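MSHA biogenesis protein MshE (Vibrio cholerae, PDB 5HTL) binds the second messenger cyclic di-GMP through its N-terminal MshEN region and probably helps drive assembly of the MSHA pilus. Local coordinates at residues G11-E16 and L58-S63; L39-I44 and T52-F57. All blocks are in the same frame, centred on the assembly; numbering follows the deposited sequence.

Interaction 1 (G11-E16 and L58-S63). With C2E (9,9'-[(2R,3R,3aS,5S,7aR,9R,10R,10aS,12S,14aR)-3,5,10,12-tetrahydroxy-5,12-dioxidooctahydro-2H,7H-difuro[3,2-d:3',2'-j][1,3,7,9,2,8]tetraoxadiphosphacyclododecine-2,9-diyl]bis(2-amino-1,9-dihydro-6H-purin-6-one)), chain C.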
ATOM      1  N   GLY A  11      -7.413  11.515 -12.628  1.00 13.85           N
ATOM      2  CA  GLY A  11      -7.338  12.572 -13.627  1.00 13.52           C
ATOM      3  C   GLY A  11      -6.391  13.687 -13.214  1.00 15.20           C
ATOM      4  O   GLY A  11      -5.466  14.029 -13.957  1.00 15.66           O
ATOM      5  N   ASP A  12      -6.611  14.246 -12.027  1.00 15.65           N
ATOM      6  CA  ASP A  12      -5.761  15.317 -11.520  1.00 15.27           C
ATOM      7  C   ASP A  12      -4.311  14.885 -11.412  1.00 15.31           C
ATOM      8  O   ASP A  12      -3.413  15.665 -11.714  1.00 14.06           O
ATOM      9  CB  ASP A  12      -6.267  15.807 -10.162  1.00 18.86           C
ATOM     10  CG  ASP A  12      -7.625  16.476 -10.254  1.00 28.97           C
ATOM     11  OD1 ASP A  12      -7.915  17.103 -11.297  1.00 31.21           O
ATOM     12  OD2 ASP A  12      -8.400  16.370  -9.281  1.00 32.74           O
ATOM     13  N   LEU A  13      -4.080  13.644 -11.000  1.00 13.37           N
ATOM     14  CA  LEU A  13      -2.720  13.127 -10.911  1.00 12.14           C
ATOM     15  C   LEU A  13      -2.049  13.136 -12.288  1.00 14.71           C
ATOM     16  O   LEU A  13      -0.910  13.585 -12.445  1.00 14.45           O
ATOM     17  CB  LEU A  13      -2.748  11.707 -10.325  1.00 15.11           C
ATOM     18  CG  LEU A  13      -1.433  10.968 -10.067  1.00 18.69           C
ATOM     19  CD1 LEU A  13      -1.659   9.896  -9.024  1.00 20.84           C
ATOM     20  CD2 LEU A  13      -0.916  10.310 -11.319  1.00 27.84           C
ATOM     21  N   LEU A  14      -2.753  12.618 -13.291  1.00 11.99           N
ATOM     22  CA  LEU A  14      -2.206  12.535 -14.639  1.00 12.97           C
ATOM     23  C   LEU A  14      -1.974  13.911 -15.261  1.00 14.37           C
ATOM     24  O   LEU A  14      -1.042  14.099 -16.033  1.00 16.30           O
ATOM     25  CB  LEU A  14      -3.134  11.709 -15.527  1.00 12.41           C
ATOM     26  CG  LEU A  14      -3.240  10.232 -15.141  1.00 11.19           C
ATOM     27  CD1 LEU A  14      -4.328   9.560 -15.959  1.00 14.69           C
ATOM     28  CD2 LEU A  14      -1.911   9.541 -15.361  1.00 15.56           C
ATOM     29  N   VAL A  15      -2.829  14.875 -14.947  1.00 12.53           N
ATOM     30  CA  VAL A  15      -2.641  16.224 -15.474  1.00 14.58           C
ATOM     31  C   VAL A  15      -1.459  16.897 -14.803  1.00 15.42           C
ATOM     32  O   VAL A  15      -0.627  17.500 -15.472  1.00 16.97           O
ATOM     33  CB  VAL A  15      -3.895  17.086 -15.296  1.00 12.52           C
ATOM     34  CG1 VAL A  15      -3.611  18.538 -15.680  1.00 16.41           C
ATOM     35  CG2 VAL A  15      -5.020  16.545 -16.134  1.00 15.85           C
ATOM     36  N   GLU A  16      -1.390  16.784 -13.481  1.00 15.29           N
ATOM     37  CA  GLU A  16      -0.320  17.424 -12.725  1.00 18.94           C
ATOM     38  C   GLU A  16       1.042  16.868 -13.088  1.00 19.82           C
ATOM     39  O   GLU A  16       2.034  17.597 -13.072  1.00 23.06           O
ATOM     40  CB  GLU A  16      -0.563  17.291 -11.229  1.00 24.20           C
ATOM     41  CG  GLU A  16      -1.713  18.138 -10.725  1.00 32.56           C
ATOM     42  CD  GLU A  16      -1.937  17.975  -9.240  1.00 38.14           C
ATOM     43  OE1 GLU A  16      -1.021  17.466  -8.557  1.00 39.24           O
ATOM     44  OE2 GLU A  16      -3.028  18.351  -8.761  1.00 41.13           O
ATOM     45  N   LEU A  58      -1.391   4.325 -11.586  1.00 13.80           N
ATOM     46  CA  LEU A  58      -2.224   3.654 -10.586  1.00 13.46           C
ATOM     47  C   LEU A  58      -1.351   3.267  -9.394  1.00 13.88           C
ATOM     48  O   LEU A  58      -1.732   3.462  -8.242  1.00 13.05           O
ATOM     49  CB  LEU A  58      -2.884   2.410 -11.177  1.00 15.15           C
ATOM     50  CG  LEU A  58      -4.122   2.647 -12.034  1.00 21.29           C
ATOM     51  CD1 LEU A  58      -4.603   1.343 -12.665  1.00 21.08           C
ATOM     52  CD2 LEU A  58      -5.230   3.290 -11.210  1.00 20.78           C
ATOM     53  N   ALA A  59      -0.160   2.747  -9.673  1.00 15.27           N
ATOM     54  CA  ALA A  59       0.777   2.405  -8.609  1.00 13.42           C
ATOM     55  C   ALA A  59       1.124   3.628  -7.761  1.00 14.26           C
ATOM     56  O   ALA A  59       1.126   3.565  -6.532  1.00 14.78           O
ATOM     57  CB  ALA A  59       2.028   1.763  -9.174  1.00 17.19           C
ATOM     58  N   GLN A  60       1.414   4.750  -8.405  1.00 14.69           N
ATOM     59  CA  GLN A  60       1.694   5.971  -7.657  1.00 14.91           C
ATOM     60  C   GLN A  60       0.475   6.418  -6.837  1.00 14.45           C
ATOM     61  O   GLN A  60       0.592   6.740  -5.653  1.00 15.29           O
ATOM     62  CB  GLN A  60       2.140   7.081  -8.611  1.00 15.63           C
ATOM     63  CG  GLN A  60       2.431   8.397  -7.921  1.00 17.85           C
ATOM     64  CD  GLN A  60       3.093   9.405  -8.842  1.00 29.53           C
ATOM     65  OE1 GLN A  60       3.531   9.065  -9.940  1.00 31.63           O
ATOM     66  NE2 GLN A  60       3.179  10.652  -8.392  1.00 36.80           N
ATOM     67  N   GLN A  61      -0.691   6.434  -7.472  1.00 12.78           N
ATOM     68  CA  GLN A  61      -1.928   6.815  -6.792  1.00 11.82           C
ATOM     69  C   GLN A  61      -2.204   6.000  -5.532  1.00 12.24           C
ATOM     70  O   GLN A  61      -2.606   6.541  -4.493  1.00 14.61           O
ATOM     71  CB  GLN A  61      -3.110   6.666  -7.744  1.00 14.08           C
ATOM     72  CG  GLN A  61      -4.420   7.109  -7.114  1.00 13.41           C
ATOM     73  CD  GLN A  61      -5.637   6.746  -7.929  1.00 11.04           C
ATOM     74  OE1 GLN A  61      -5.772   5.611  -8.395  1.00 14.70           O
ATOM     75  NE2 GLN A  61      -6.542   7.708  -8.100  1.00 12.97           N
ATOM     76  N   LEU A  62      -2.017   4.684  -5.635  1.00 11.05           N
ATOM     77  CA  LEU A  62      -2.324   3.765  -4.551  1.00 12.14           C
ATOM     78  C   LEU A  62      -1.160   3.516  -3.591  1.00 11.04           C
ATOM     79  O   LEU A  62      -1.290   2.729  -2.648  1.00 12.45           O
ATOM     80  CB  LEU A  62      -2.812   2.444  -5.139  1.00 13.04           C
ATOM     81  CG  LEU A  62      -4.031   2.582  -6.059  1.00 13.51           C
ATOM     82  CD1 LEU A  62      -4.388   1.217  -6.662  1.00 14.47           C
ATOM     83  CD2 LEU A  62      -5.207   3.201  -5.285  1.00 14.43           C
ATOM     84  N   SER A  63      -0.040   4.187  -3.861  1.00 11.62           N
ATOM     85  CA  SER A  63       1.185   4.082  -3.054  1.00 15.27           C
ATOM     86  C   SER A  63       1.667   2.638  -2.921  1.00 12.49           C
ATOM     87  O   SER A  63       1.818   2.107  -1.821  1.00 12.84           O
ATOM     88  CB  SER A  63       0.983   4.706  -1.672  1.00 21.97           C
ATOM     89  OG  SER A  63       2.227   5.019  -1.090  1.00 32.92           O
TER
HETATM   90  P1  C2E C 201     -10.334   7.910  -8.327  1.00 14.03           P
HETATM   91  O2P C2E C 201      -9.098   8.284  -9.109  1.00 13.94           O
HETATM   92  O1P C2E C 201     -10.316   8.457  -6.915  1.00 16.88           O
HETATM   93  O5' C2E C 201     -11.590   8.445  -9.122  1.00 14.37           O
HETATM   94  C5' C2E C 201     -12.931   8.183  -8.813  1.00 15.21           C
HETATM   95  C4' C2E C 201     -13.880   8.578  -9.847  1.00 14.67           C
HETATM   96  O4' C2E C 201     -13.844   9.957 -10.056  1.00 15.97           O
HETATM   97  C3' C2E C 201     -13.552   7.956 -11.177  1.00 14.50           C
HETATM   98  O3' C2E C 201     -14.280   6.763 -11.345  1.00 16.32           O
HETATM   99  C2' C2E C 201     -13.841   8.954 -12.108  1.00 17.23           C
HETATM  100  O2' C2E C 201     -15.184   8.793 -12.614  1.00 22.47           O
HETATM  101  C1' C2E C 201     -13.694  10.256 -11.413  1.00 16.92           C
HETATM  102  N9  C2E C 201     -12.384  10.800 -11.595  1.00 18.02           N
HETATM  103  C8  C2E C 201     -11.124  10.373 -11.585  1.00 14.47           C
HETATM  104  N7  C2E C 201     -10.359  11.452 -11.794  1.00 14.75           N
HETATM  105  C5  C2E C 201     -11.158  12.552 -11.930  1.00 13.99           C
HETATM  106  C6  C2E C 201     -10.857  13.901 -12.150  1.00 14.74           C
HETATM  107  O6  C2E C 201      -9.578  14.308 -12.280  1.00 16.61           O
HETATM  108  N1  C2E C 201     -11.857  14.786 -12.244  1.00 16.03           N
HETATM  109  C2  C2E C 201     -13.122  14.379 -12.111  1.00 18.21           C
HETATM  110  N2  C2E C 201     -14.145  15.372 -12.222  1.00 20.60           N
HETATM  111  N3  C2E C 201     -13.466  13.090 -11.893  1.00 18.72           N
HETATM  112  C4  C2E C 201     -12.505  12.145 -11.798  1.00 19.09           C
HETATM  113  P11 C2E C 201     -13.637   5.504 -12.078  1.00 15.54           P
HETATM  114  O21 C2E C 201     -14.695   4.436 -12.300  1.00 19.21           O
HETATM  115  O11 C2E C 201     -13.143   5.968 -13.417  1.00 17.09           O
HETATM  116  O5A C2E C 201     -12.381   4.974 -11.318  1.00 15.47           O
HETATM  117  C5A C2E C 201     -12.468   4.448 -10.004  1.00 16.05           C
HETATM  118  C4A C2E C 201     -11.222   4.315  -9.294  1.00 14.38           C
HETATM  119  O4A C2E C 201     -10.395   3.274  -9.920  1.00 15.17           O
HETATM  120  C3A C2E C 201     -10.386   5.534  -9.353  1.00 14.24           C
HETATM  121  O3A C2E C 201     -10.473   6.340  -8.195  1.00 12.77           O
HETATM  122  C2A C2E C 201      -9.003   5.064  -9.561  1.00 14.51           C
HETATM  123  O2A C2E C 201      -8.318   4.828  -8.396  1.00 16.93           O
HETATM  124  C1A C2E C 201      -9.129   3.772 -10.286  1.00 15.72           C
HETATM  125  N91 C2E C 201      -9.111   3.790 -11.742  1.00 12.87           N
HETATM  126  C81 C2E C 201      -9.487   4.772 -12.584  1.00 14.33           C
HETATM  127  N71 C2E C 201      -9.345   4.355 -13.855  1.00 15.13           N
HETATM  128  C51 C2E C 201      -8.880   3.083 -13.829  1.00 14.54           C
HETATM  129  C61 C2E C 201      -8.545   2.123 -14.791  1.00 21.69           C
HETATM  130  O61 C2E C 201      -8.664   2.372 -16.148  1.00 19.54           O
HETATM  131  N11 C2E C 201      -8.100   0.931 -14.399  1.00 19.21           N
HETATM  132  C21 C2E C 201      -7.973   0.637 -13.108  1.00 18.58           C
HETATM  133  N21 C2E C 201      -7.489  -0.649 -12.800  1.00 20.78           N
HETATM  134  N31 C2E C 201      -8.287   1.512 -12.145  1.00 17.71           N
HETATM  135  C41 C2E C 201      -8.741   2.735 -12.492  1.00 16.21           C

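Interaction 2 (L39-I44 and T52-F57). With C2E (9,9'-[(2R,3R,3aS,5S,7aR,9R,10R,10aS,12S,14aR)-3,5,10,12-tetrahydroxy-5,12-dioxidooctahydro-2H,7H-difuro[3,2-d:3',2'-j][1,3,7,9,2,8]tetraoxadiphosphacyclododecine-2,9-diyl]bis(2-amino-1,9-dihydro-6H-purin-6-one)), chain C.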
ATOM      1  N   LEU A  39     -11.919   5.534 -15.862  1.00 14.33           N
ATOM      2  CA  LEU A  39     -11.311   6.688 -16.502  1.00 13.94           C
ATOM      3  C   LEU A  39     -10.025   6.362 -17.255  1.00 15.83           C
ATOM      4  O   LEU A  39      -9.826   6.833 -18.378  1.00 12.86           O
ATOM      5  CB  LEU A  39     -11.038   7.789 -15.473  1.00 13.20           C
ATOM      6  CG  LEU A  39     -10.311   9.030 -15.996  1.00 15.30           C
ATOM      7  CD1 LEU A  39     -11.109   9.731 -17.097  1.00 18.33           C
ATOM      8  CD2 LEU A  39     -10.022   9.960 -14.828  1.00 15.02           C
ATOM      9  N   GLY A  40      -9.155   5.567 -16.644  1.00 14.11           N
ATOM     10  CA  GLY A  40      -7.887   5.216 -17.265  1.00 14.78           C
ATOM     11  C   GLY A  40      -8.100   4.520 -18.597  1.00 15.06           C
ATOM     12  O   GLY A  40      -7.492   4.883 -19.612  1.00 14.89           O
ATOM     13  N   ASP A  41      -8.976   3.519 -18.602  1.00 13.76           N
ATOM     14  CA  ASP A  41      -9.286   2.783 -19.825  1.00 13.38           C
ATOM     15  C   ASP A  41      -9.935   3.692 -20.876  1.00 14.27           C
ATOM     16  O   ASP A  41      -9.730   3.515 -22.075  1.00 14.68           O
ATOM     17  CB  ASP A  41     -10.150   1.557 -19.498  1.00 16.43           C
ATOM     18  CG  ASP A  41      -9.352   0.429 -18.833  1.00 22.79           C
ATOM     19  OD1 ASP A  41      -8.124   0.317 -19.058  1.00 23.04           O
ATOM     20  OD2 ASP A  41      -9.967  -0.361 -18.086  1.00 29.40           O
ATOM     21  N   THR A  42     -10.698   4.687 -20.434  1.00 13.65           N
ATOM     22  CA  THR A  42     -11.265   5.661 -21.367  1.00 12.42           C
ATOM     23  C   THR A  42     -10.177   6.525 -22.009  1.00 12.75           C
ATOM     24  O   THR A  42     -10.170   6.742 -23.223  1.00 15.47           O
ATOM     25  CB  THR A  42     -12.327   6.541 -20.696  1.00 14.48           C
ATOM     26  OG1 THR A  42     -13.353   5.691 -20.149  1.00 17.35           O
ATOM     27  CG2 THR A  42     -12.965   7.470 -21.704  1.00 16.77           C
ATOM     28  N   LEU A  43      -9.260   7.017 -21.189  1.00 13.13           N
ATOM     29  CA  LEU A  43      -8.101   7.745 -21.686  1.00 13.14           C
ATOM     30  C   LEU A  43      -7.259   6.919 -22.659  1.00 12.09           C
ATOM     31  O   LEU A  43      -6.790   7.436 -23.673  1.00 15.20           O
ATOM     32  CB  LEU A  43      -7.259   8.217 -20.505  1.00 14.09           C
ATOM     33  CG  LEU A  43      -7.897   9.337 -19.685  1.00 10.71           C
ATOM     34  CD1 LEU A  43      -7.201   9.438 -18.348  1.00 12.80           C
ATOM     35  CD2 LEU A  43      -7.835  10.657 -20.444  1.00 15.27           C
ATOM     36  N   ILE A  44      -7.083   5.630 -22.373  1.00 13.60           N
ATOM     37  CA  ILE A  44      -6.348   4.741 -23.279  1.00 14.28           C
ATOM     38  C   ILE A  44      -7.090   4.554 -24.602  1.00 16.33           C
ATOM     39  O   ILE A  44      -6.491   4.597 -25.681  1.00 17.47           O
ATOM     40  CB  ILE A  44      -6.113   3.364 -22.635  1.00 14.37           C
ATOM     41  CG1 ILE A  44      -5.112   3.487 -21.494  1.00 14.38           C
ATOM     42  CG2 ILE A  44      -5.581   2.365 -23.673  1.00 17.73           C
ATOM     43  CD1 ILE A  44      -4.981   2.215 -20.676  1.00 15.95           C
ATOM     44  N   THR A  52       0.972   0.952 -20.052  1.00 18.41           N
ATOM     45  CA  THR A  52       2.116   1.029 -19.160  1.00 17.76           C
ATOM     46  C   THR A  52       2.018   2.271 -18.280  1.00 19.29           C
ATOM     47  O   THR A  52       2.261   2.216 -17.073  1.00 20.03           O
ATOM     48  CB  THR A  52       3.434   1.060 -19.950  1.00 22.32           C
ATOM     49  OG1 THR A  52       3.532  -0.125 -20.758  1.00 27.92           O
ATOM     50  CG2 THR A  52       4.635   1.144 -19.006  1.00 25.33           C
ATOM     51  N   GLN A  53       1.660   3.394 -18.893  1.00 17.76           N
ATOM     52  CA  GLN A  53       1.465   4.628 -18.137  1.00 15.30           C
ATOM     53  C   GLN A  53       0.382   4.481 -17.084  1.00 14.81           C
ATOM     54  O   GLN A  53       0.563   4.917 -15.945  1.00 16.16           O
ATOM     55  CB  GLN A  53       1.090   5.778 -19.065  1.00 19.22           C
ATOM     56  CG  GLN A  53       2.222   6.311 -19.907  1.00 18.20           C
ATOM     57  CD  GLN A  53       1.738   7.358 -20.877  1.00 17.55           C
ATOM     58  OE1 GLN A  53       0.704   7.184 -21.530  1.00 20.09           O
ATOM     59  NE2 GLN A  53       2.473   8.454 -20.981  1.00 19.55           N
ATOM     60  N   LEU A  54      -0.742   3.884 -17.459  1.00 15.07           N
ATOM     61  CA  LEU A  54      -1.809   3.637 -16.493  1.00 15.41           C
ATOM     62  C   LEU A  54      -1.334   2.787 -15.311  1.00 17.65           C
ATOM     63  O   LEU A  54      -1.613   3.117 -14.155  1.00 15.50           O
ATOM     64  CB  LEU A  54      -3.026   3.006 -17.167  1.00 15.89           C
ATOM     65  CG  LEU A  54      -4.194   2.649 -16.233  1.00 16.58           C
ATOM     66  CD1 LEU A  54      -4.667   3.902 -15.480  1.00 16.84           C
ATOM     67  CD2 LEU A  54      -5.331   1.983 -17.006  1.00 19.69           C
ATOM     68  N   LEU A  55      -0.618   1.704 -15.610  1.00 17.25           N
ATOM     69  CA  LEU A  55      -0.036   0.832 -14.595  1.00 20.50           C
ATOM     70  C   LEU A  55       0.829   1.626 -13.610  1.00 14.20           C
ATOM     71  O   LEU A  55       0.655   1.542 -12.381  1.00 16.34           O
ATOM     72  CB  LEU A  55       0.813  -0.233 -15.297  1.00 24.57           C
ATOM     73  CG  LEU A  55       1.587  -1.266 -14.478  1.00 25.91           C
ATOM     74  CD1 LEU A  55       0.694  -2.411 -14.077  1.00 22.31           C
ATOM     75  CD2 LEU A  55       2.749  -1.785 -15.284  1.00 27.12           C
ATOM     76  N   ASN A  56       1.739   2.425 -14.154  1.00 15.53           N
ATOM     77  CA  ASN A  56       2.670   3.179 -13.336  1.00 13.43           C
ATOM     78  C   ASN A  56       1.988   4.240 -12.467  1.00 14.42           C
ATOM     79  O   ASN A  56       2.376   4.459 -11.321  1.00 16.05           O
ATOM     80  CB  ASN A  56       3.752   3.824 -14.212  1.00 18.40           C
ATOM     81  CG  ASN A  56       4.701   2.803 -14.823  1.00 24.54           C
ATOM     82  OD1 ASN A  56       4.934   1.735 -14.258  1.00 27.51           O
ATOM     83  ND2 ASN A  56       5.251   3.132 -15.986  1.00 22.05           N
ATOM     84  N   PHE A  57       0.972   4.904 -13.007  1.00 17.40           N
ATOM     85  CA  PHE A  57       0.304   5.955 -12.246  1.00 14.78           C
ATOM     86  C   PHE A  57      -0.774   5.467 -11.288  1.00 14.81           C
ATOM     87  O   PHE A  57      -1.013   6.109 -10.265  1.00 14.36           O
ATOM     88  CB  PHE A  57      -0.140   7.102 -13.160  1.00 13.86           C
ATOM     89  CG  PHE A  57       1.017   7.877 -13.695  1.00 16.87           C
ATOM     90  CD1 PHE A  57       1.654   8.801 -12.896  1.00 18.04           C
ATOM     91  CD2 PHE A  57       1.523   7.622 -14.949  1.00 16.48           C
ATOM     92  CE1 PHE A  57       2.744   9.505 -13.360  1.00 24.31           C
ATOM     93  CE2 PHE A  57       2.626   8.313 -15.416  1.00 23.27           C
ATOM     94  CZ  PHE A  57       3.231   9.250 -14.618  1.00 22.45           C
TER
HETATM   95  P1  C2E C 201     -10.334   7.910  -8.327  1.00 14.03           P
HETATM   96  O2P C2E C 201      -9.098   8.284  -9.109  1.00 13.94           O
HETATM   97  O1P C2E C 201     -10.316   8.457  -6.915  1.00 16.88           O
HETATM   98  O5' C2E C 201     -11.590   8.445  -9.122  1.00 14.37           O
HETATM   99  C5' C2E C 201     -12.931   8.183  -8.813  1.00 15.21           C
HETATM  100  C4' C2E C 201     -13.880   8.578  -9.847  1.00 14.67           C
HETATM  101  O4' C2E C 201     -13.844   9.957 -10.056  1.00 15.97           O
HETATM  102  C3' C2E C 201     -13.552   7.956 -11.177  1.00 14.50           C
HETATM  103  O3' C2E C 201     -14.280   6.763 -11.345  1.00 16.32           O
HETATM  104  C2' C2E C 201     -13.841   8.954 -12.108  1.00 17.23           C
HETATM  105  O2' C2E C 201     -15.184   8.793 -12.614  1.00 22.47           O
HETATM  106  C1' C2E C 201     -13.694  10.256 -11.413  1.00 16.92           C
HETATM  107  N9  C2E C 201     -12.384  10.800 -11.595  1.00 18.02           N
HETATM  108  C8  C2E C 201     -11.124  10.373 -11.585  1.00 14.47           C
HETATM  109  N7  C2E C 201     -10.359  11.452 -11.794  1.00 14.75           N
HETATM  110  C5  C2E C 201     -11.158  12.552 -11.930  1.00 13.99           C
HETATM  111  C6  C2E C 201     -10.857  13.901 -12.150  1.00 14.74           C
HETATM  112  O6  C2E C 201      -9.578  14.308 -12.280  1.00 16.61           O
HETATM  113  N1  C2E C 201     -11.857  14.786 -12.244  1.00 16.03           N
HETATM  114  C2  C2E C 201     -13.122  14.379 -12.111  1.00 18.21           C
HETATM  115  N2  C2E C 201     -14.145  15.372 -12.222  1.00 20.60           N
HETATM  116  N3  C2E C 201     -13.466  13.090 -11.893  1.00 18.72           N
HETATM  117  C4  C2E C 201     -12.505  12.145 -11.798  1.00 19.09           C
HETATM  118  P11 C2E C 201     -13.637   5.504 -12.078  1.00 15.54           P
HETATM  119  O21 C2E C 201     -14.695   4.436 -12.300  1.00 19.21           O
HETATM  120  O11 C2E C 201     -13.143   5.968 -13.417  1.00 17.09           O
HETATM  121  O5A C2E C 201     -12.381   4.974 -11.318  1.00 15.47           O
HETATM  122  C5A C2E C 201     -12.468   4.448 -10.004  1.00 16.05           C
HETATM  123  C4A C2E C 201     -11.222   4.315  -9.294  1.00 14.38           C
HETATM  124  O4A C2E C 201     -10.395   3.274  -9.920  1.00 15.17           O
HETATM  125  C3A C2E C 201     -10.386   5.534  -9.353  1.00 14.24           C
HETATM  126  O3A C2E C 201     -10.473   6.340  -8.195  1.00 12.77           O
HETATM  127  C2A C2E C 201      -9.003   5.064  -9.561  1.00 14.51           C
HETATM  128  O2A C2E C 201      -8.318   4.828  -8.396  1.00 16.93           O
HETATM  129  C1A C2E C 201      -9.129   3.772 -10.286  1.00 15.72           C
HETATM  130  N91 C2E C 201      -9.111   3.790 -11.742  1.00 12.87           N
HETATM  131  C81 C2E C 201      -9.487   4.772 -12.584  1.00 14.33           C
HETATM  132  N71 C2E C 201      -9.345   4.355 -13.855  1.00 15.13           N
HETATM  133  C51 C2E C 201      -8.880   3.083 -13.829  1.00 14.54           C
HETATM  134  C61 C2E C 201      -8.545   2.123 -14.791  1.00 21.69           C
HETATM  135  O61 C2E C 201      -8.664   2.372 -16.148  1.00 19.54           O
HETATM  136  N11 C2E C 201      -8.100   0.931 -14.399  1.00 19.21           N
HETATM  137  C21 C2E C 201      -7.973   0.637 -13.108  1.00 18.58           C
HETATM  138  N21 C2E C 201      -7.489  -0.649 -12.800  1.00 20.78           N
HETATM  139  N31 C2E C 201      -8.287   1.512 -12.145  1.00 17.71           N
HETATM  140  C41 C2E C 201      -8.741   2.735 -12.492  1.00 16.21           C

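Interaction 1 (G11-E16 and L58-S63)
L13 and Q61 make the apolar part of this contact. CD1 of L13 lies 3.8 Å from CB of Q61 and touches its CA as well, so the leucine packs against the root of the glutamine rather than its amide. CG of L13 stands anti to the backbone N (chi1 -177°), which carries the branch across toward helix 51-62. Q60 adds a marginal touch through its CG. No hydrogen bond joins the two segments directly.

Both segments also bind cyclic di-GMP (C2E) through polar atoms. Q61 is extended beyond CG, and its amide reaches two parts of the ligand. Q61 OE1 accepts a hydrogen bond from the ribose hydroxyl O2A at 2.7 Å. Q61 NE2 donates to the phosphate oxygen O2P at 2.8 Å, and also to the backbone O of K8. These bonds should fix which way the amide is flipped. On the other helix, G11 N donates to guanine N7 at 3.1 Å. D12 N comes close to O6 of the same base, at 3.0 Å.

L58 CD1 lies over the face of the second guanine, 3.5 Å from C21.

S63, with positive phi, belongs to a Schellman motif. S63 OG is hydrogen-bonded to NH1 of R7 of the second subunit. Together the helices form one wall of an MshEN cyclic di-GMP site, with G11 N bonded to a guanine and Q61 to the ribose-phosphate ring.

Interaction 2 (L39-I44 and T52-F57)
L54 and D41 meet beside O61 of a guanine of cyclic di-GMP (C2E). CD2 of L54 sits above the plane of this base, 3.5 Å from O61, on the same face that L58 covers. At the edge carrying N71 and O61 lies the start of helix 39-45. G40 N donates to N71 at 3.0 Å in a nearly straight bond (166°). D41 N approaches O61 at 2.7 Å, but the bond is bent and weak. The other guanine is turned nearly at right angles to this one. CD2 of L39 lies over its face, 3.4 Å from N7. L39 N donates to the phosphate oxygen O11 at 2.8 Å.

The two segments themselves meet through L54. Its CG is anti to the backbone N (chi1 178°), and the two methyls then part. L54 CD1 faces the main chain of G40, 3.9 Å from its CA. L54 CD2 turns to I44 CD1, 3.7 Å away, and also touches D41 OD1. L54 crosses both side chains at about a right angle.

The two segments run nearly antiparallel, at 154°, with axes 10.4 Å apart. On the flanks, L39 and L43 pack on helix 22-32. L43 also touches L14, and L54 touches L10, tying the pair to the helix 10-16 region.

How the interactions relate
Both contacts use helix 51-62: its N-terminal part faces helix 39-45 in interaction 2, and its C-terminal end faces helix 10-16 in interaction 1. Their centres are 10 Å apart. Residues 39-57 of interaction 2 fall between the two segments of interaction 1. The two touch directly, with F57 packed on L13 and L14, and L14 on L43. One cyclic di-GMP molecule touches both. Helices 10-16 and 39-45 each begin Leu-Gly-Asp, and each glycine N donates to the corresponding imidazole nitrogen of a different guanine. Ligand binding therefore links three helices of the all-helical N-terminal part.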